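Local coordinates for protein pyruvate kinase (Pyrobaculum aerophilum, PDB 3QTG) that catalyses the last step of glycolysis, the transfer of phosphate from phosphoenolpyruvate to ADP that yields pyruvate and ATP, with the aid of a divalent metal, at residues K120-I132 with K142-E156. Residues are numbered along the deposited sequence; the frame is centred on the assembly and turned at random.
Sequences KAFFSAVEQNDVI and KVTNTGSDWIEAVAE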
# COMPACT_ATOMS: atom_id res chain seq x y z
N LYS A 120 -45.08 3.20 -32.91
CA LYS A 120 -45.32 1.90 -32.26
C LYS A 120 -44.36 1.63 -31.09
O LYS A 120 -44.73 0.93 -30.16
CB LYS A 120 -45.27 0.72 -33.25
CG LYS A 120 -46.10 -0.52 -32.75
CD LYS A 120 -45.66 -1.79 -33.49
CE LYS A 120 -46.29 -3.08 -32.90
NZ LYS A 120 -47.60 -3.44 -33.54
N ALA A 121 -43.16 2.19 -31.16
CA ALA A 121 -42.17 2.03 -30.08
C ALA A 121 -42.71 2.49 -28.72
O ALA A 121 -42.30 1.95 -27.69
CB ALA A 121 -40.86 2.74 -30.43
N PHE A 122 -43.64 3.47 -28.72
CA PHE A 122 -44.31 3.89 -27.48
C PHE A 122 -45.11 2.71 -26.94
O PHE A 122 -45.04 2.38 -25.74
CB PHE A 122 -45.24 5.09 -27.73
CG PHE A 122 -46.04 5.51 -26.49
CD1 PHE A 122 -45.43 6.21 -25.45
CD2 PHE A 122 -47.39 5.19 -26.38
CE1 PHE A 122 -46.15 6.59 -24.31
CE2 PHE A 122 -48.14 5.57 -25.26
CZ PHE A 122 -47.50 6.28 -24.21
N PHE A 123 -45.86 2.05 -27.81
CA PHE A 123 -46.71 0.94 -27.38
C PHE A 123 -45.90 -0.29 -26.97
O PHE A 123 -46.27 -0.96 -26.01
CB PHE A 123 -47.85 0.69 -28.40
CG PHE A 123 -48.70 1.91 -28.59
CD1 PHE A 123 -49.77 2.17 -27.73
CD2 PHE A 123 -48.36 2.87 -29.55
CE1 PHE A 123 -50.52 3.34 -27.86
CE2 PHE A 123 -49.11 4.05 -29.67
CZ PHE A 123 -50.20 4.27 -28.83
N SER A 124 -44.78 -0.55 -27.64
CA SER A 124 -43.88 -1.63 -27.23
C SER A 124 -43.19 -1.39 -25.88
O SER A 124 -42.88 -2.34 -25.19
CB SER A 124 -42.81 -1.88 -28.28
OG SER A 124 -43.43 -2.15 -29.52
N ALA A 125 -42.97 -0.13 -25.51
CA ALA A 125 -42.27 0.22 -24.27
C ALA A 125 -43.16 0.21 -23.01
O ALA A 125 -42.65 0.05 -21.89
CB ALA A 125 -41.57 1.57 -24.41
N VAL A 126 -44.46 0.40 -23.18
CA VAL A 126 -45.39 0.61 -22.07
C VAL A 126 -46.00 -0.69 -21.53
O VAL A 126 -46.49 -1.54 -22.29
CB VAL A 126 -46.52 1.64 -22.43
CG1 VAL A 126 -47.60 1.68 -21.34
CG2 VAL A 126 -45.95 3.04 -22.65
N GLU A 127 -45.96 -0.83 -20.20
CA GLU A 127 -46.63 -1.90 -19.47
C GLU A 127 -47.57 -1.29 -18.42
O GLU A 127 -47.44 -0.12 -18.06
CB GLU A 127 -45.61 -2.80 -18.75
CG GLU A 127 -44.60 -3.45 -19.66
CD GLU A 127 -43.49 -4.16 -18.87
OE1 GLU A 127 -42.66 -3.46 -18.23
OE2 GLU A 127 -43.48 -5.42 -18.88
N GLN A 128 -48.47 -2.12 -17.91
CA GLN A 128 -49.31 -1.74 -16.77
C GLN A 128 -48.49 -1.26 -15.58
O GLN A 128 -47.48 -1.87 -15.23
CB GLN A 128 -50.19 -2.90 -16.36
CG GLN A 128 -51.48 -2.43 -15.73
CD GLN A 128 -52.36 -3.57 -15.35
OE1 GLN A 128 -52.63 -4.46 -16.16
NE2 GLN A 128 -52.82 -3.57 -14.10
N ASN A 129 -48.94 -0.17 -14.97
CA ASN A 129 -48.27 0.51 -13.84
C ASN A 129 -47.09 1.40 -14.19
O ASN A 129 -46.52 2.02 -13.30
CB ASN A 129 -47.90 -0.45 -12.69
CG ASN A 129 -49.10 -1.21 -12.16
OD1 ASN A 129 -49.15 -2.45 -12.24
ND2 ASN A 129 -50.10 -0.48 -11.66
N ASP A 130 -46.75 1.50 -15.48
CA ASP A 130 -45.77 2.49 -15.92
C ASP A 130 -46.39 3.86 -15.80
O ASP A 130 -47.61 3.99 -15.85
CB ASP A 130 -45.38 2.28 -17.39
CG ASP A 130 -44.25 1.29 -17.56
OD1 ASP A 130 -43.43 1.14 -16.61
OD2 ASP A 130 -44.18 0.67 -18.64
N VAL A 131 -45.53 4.87 -15.70
CA VAL A 131 -45.96 6.27 -15.63
C VAL A 131 -45.51 7.02 -16.90
O VAL A 131 -44.33 7.00 -17.28
CB VAL A 131 -45.40 6.96 -14.38
CG1 VAL A 131 -45.80 8.43 -14.34
CG2 VAL A 131 -45.85 6.20 -13.08
N ILE A 132 -46.48 7.67 -17.53
CA ILE A 132 -46.28 8.40 -18.76
C ILE A 132 -46.08 9.87 -18.41
O ILE A 132 -46.83 10.42 -17.62
CB ILE A 132 -47.49 8.22 -19.69
CG1 ILE A 132 -47.54 6.78 -20.23
CG2 ILE A 132 -47.47 9.24 -20.84
CD1 ILE A 132 -48.89 6.42 -20.73
N LYS A 142 -50.87 7.32 -14.91
CA LYS A 142 -50.58 5.96 -14.45
C LYS A 142 -51.28 4.97 -15.40
O LYS A 142 -52.49 4.99 -15.51
CB LYS A 142 -51.14 5.78 -13.04
CG LYS A 142 -50.22 5.17 -12.03
CD LYS A 142 -49.47 3.95 -12.50
CE LYS A 142 -48.45 3.55 -11.42
NZ LYS A 142 -49.13 3.08 -10.18
N VAL A 143 -50.51 4.11 -16.05
CA VAL A 143 -51.06 3.12 -17.00
C VAL A 143 -51.84 1.97 -16.33
O VAL A 143 -51.31 1.21 -15.52
CB VAL A 143 -49.97 2.58 -17.95
CG1 VAL A 143 -50.55 1.59 -18.97
CG2 VAL A 143 -49.26 3.73 -18.67
N THR A 144 -53.11 1.84 -16.70
CA THR A 144 -54.04 0.91 -16.06
C THR A 144 -54.49 -0.26 -16.94
O THR A 144 -55.05 -1.24 -16.44
CB THR A 144 -55.28 1.66 -15.57
OG1 THR A 144 -55.87 2.38 -16.67
CG2 THR A 144 -54.92 2.63 -14.44
N ASN A 145 -54.26 -0.14 -18.24
CA ASN A 145 -54.60 -1.20 -19.18
C ASN A 145 -53.91 -0.90 -20.49
O ASN A 145 -53.69 0.27 -20.82
CB ASN A 145 -56.13 -1.31 -19.37
CG ASN A 145 -56.55 -2.68 -19.86
OD1 ASN A 145 -55.74 -3.61 -19.94
ND2 ASN A 145 -57.83 -2.83 -20.20
N THR A 146 -53.56 -1.97 -21.21
CA THR A 146 -52.87 -1.89 -22.51
C THR A 146 -53.49 -2.92 -23.45
O THR A 146 -54.02 -3.93 -23.00
CB THR A 146 -51.34 -2.18 -22.40
OG1 THR A 146 -51.14 -3.56 -22.08
CG2 THR A 146 -50.68 -1.34 -21.31
N GLY A 147 -53.41 -2.67 -24.75
CA GLY A 147 -54.04 -3.55 -25.73
C GLY A 147 -53.17 -3.71 -26.95
O GLY A 147 -51.94 -3.64 -26.86
N SER A 148 -53.79 -3.93 -28.10
CA SER A 148 -53.04 -4.11 -29.35
C SER A 148 -52.18 -2.84 -29.55
O SER A 148 -50.98 -2.80 -29.18
CB SER A 148 -54.01 -4.35 -30.51
OG SER A 148 -53.35 -4.83 -31.68
N ASP A 149 -52.81 -1.81 -30.10
CA ASP A 149 -52.12 -0.55 -30.37
C ASP A 149 -52.79 0.57 -29.56
O ASP A 149 -53.14 1.62 -30.08
CB ASP A 149 -52.16 -0.27 -31.88
CG ASP A 149 -51.29 -1.23 -32.68
OD1 ASP A 149 -50.12 -1.50 -32.27
OD2 ASP A 149 -51.76 -1.71 -33.73
N TRP A 150 -52.99 0.31 -28.27
CA TRP A 150 -53.64 1.29 -27.39
C TRP A 150 -53.27 1.12 -25.91
O TRP A 150 -52.81 0.07 -25.48
CB TRP A 150 -55.16 1.28 -27.59
CG TRP A 150 -55.83 0.02 -27.17
CD1 TRP A 150 -56.17 -1.03 -27.98
CD2 TRP A 150 -56.25 -0.33 -25.85
NE1 TRP A 150 -56.78 -2.02 -27.24
CE2 TRP A 150 -56.84 -1.62 -25.93
CE3 TRP A 150 -56.20 0.32 -24.60
CZ2 TRP A 150 -57.36 -2.28 -24.81
CZ3 TRP A 150 -56.70 -0.33 -23.49
CH2 TRP A 150 -57.29 -1.62 -23.60
N ILE A 151 -53.52 2.18 -25.15
CA ILE A 151 -53.20 2.28 -23.75
C ILE A 151 -54.27 3.11 -23.06
O ILE A 151 -54.78 4.07 -23.62
CB ILE A 151 -51.77 2.93 -23.61
CG1 ILE A 151 -50.71 1.84 -23.53
CG2 ILE A 151 -51.66 3.91 -22.44
CD1 ILE A 151 -49.54 2.12 -24.48
N GLU A 152 -54.64 2.72 -21.84
CA GLU A 152 -55.38 3.59 -20.96
C GLU A 152 -54.51 3.96 -19.76
O GLU A 152 -53.76 3.13 -19.24
CB GLU A 152 -56.68 2.89 -20.51
CG GLU A 152 -57.71 2.70 -21.66
CD GLU A 152 -58.89 1.81 -21.27
OE1 GLU A 152 -58.76 1.01 -20.31
OE2 GLU A 152 -59.95 1.92 -21.92
N ALA A 153 -54.64 5.21 -19.31
CA ALA A 153 -53.86 5.71 -18.18
C ALA A 153 -54.65 6.74 -17.37
O ALA A 153 -55.43 7.50 -17.92
CB ALA A 153 -52.54 6.28 -18.67
N VAL A 154 -54.45 6.78 -16.06
CA VAL A 154 -55.19 7.70 -15.21
C VAL A 154 -54.33 8.91 -14.94
O VAL A 154 -53.19 8.77 -14.47
CB VAL A 154 -55.60 7.03 -13.84
CG1 VAL A 154 -56.16 8.06 -12.85
CG2 VAL A 154 -56.61 5.92 -14.07
N ALA A 155 -54.87 10.09 -15.22
CA ALA A 155 -54.19 11.34 -14.99
C ALA A 155 -54.10 11.61 -13.48
O ALA A 155 -55.09 11.52 -12.75
CB ALA A 155 -54.90 12.45 -15.69
N GLU A 156 -52.88 11.92 -13.02
CA GLU A 156 -52.62 12.20 -11.62
C GLU A 156 -52.90 13.67 -11.31
O GLU A 156 -53.03 14.04 -10.16
CB GLU A 156 -51.19 11.80 -11.26
CG GLU A 156 -50.96 10.30 -11.39
CD GLU A 156 -49.53 9.85 -11.10
OE1 GLU A 156 -48.73 10.62 -10.50
OE2 GLU A 156 -49.21 8.70 -11.47
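Ile151 drives its CD1 methyl into a hollow walled by Phe122, Phe123 and Val126, and so fastens the short helix 120-125 over the mixed beta sheet of the small beta-rich domain, the B domain of pyruvate kinases, which sits beside the TIM barrel. The case illustrates how one branched side chain on a strand can fill a hollow formed by a short helix and the residue just after it. Ile151 CD1 meets Phe123 CD1 at 3.3 Å and Val126 CB at 3.7 Å, while CE2 of Phe122 borders the same hollow. With its CG anti to the carbonyl carbon (chi1 -58°), Phe123 drops its ring between two neighbours: the carbonyl O of Asp149 lies over one face, offset toward the rim, and CD2 of Phe122 stands over the centre of the other. With an alanine at Phe123, the hollow is likely to lose one wall, leaving the Ile151 methyl and the Phe122 ring without the neighbour they share.

A second hollow lies farther along the sheet, where CD1 of Ile132 reaches Val143, Ile151 and Ala153. Ile132 CD1 presses on Val143 CG2 at 3.4 Å, a tight contact, the two side chains crossing at about a right angle; both methyls of Val143 also reach CG1 of Val126. Ile167 and Val169 of strand 167-169 continue this core. On the surface, Lys120 NZ and Asp149 OD1 form a long, weak salt bridge of 3.4 Å.

Between Val126 and Ile132 a type II turn, Glu127 to Asp130, brings the chain into the antiparallel hairpin. Two backbone bonds grip Val143 there: Asn129 N gives to Val143 O at 2.8 Å, and Val143 N points almost straight at Asp130 O, 2.9 Å away, with a C=O...N angle of 176°.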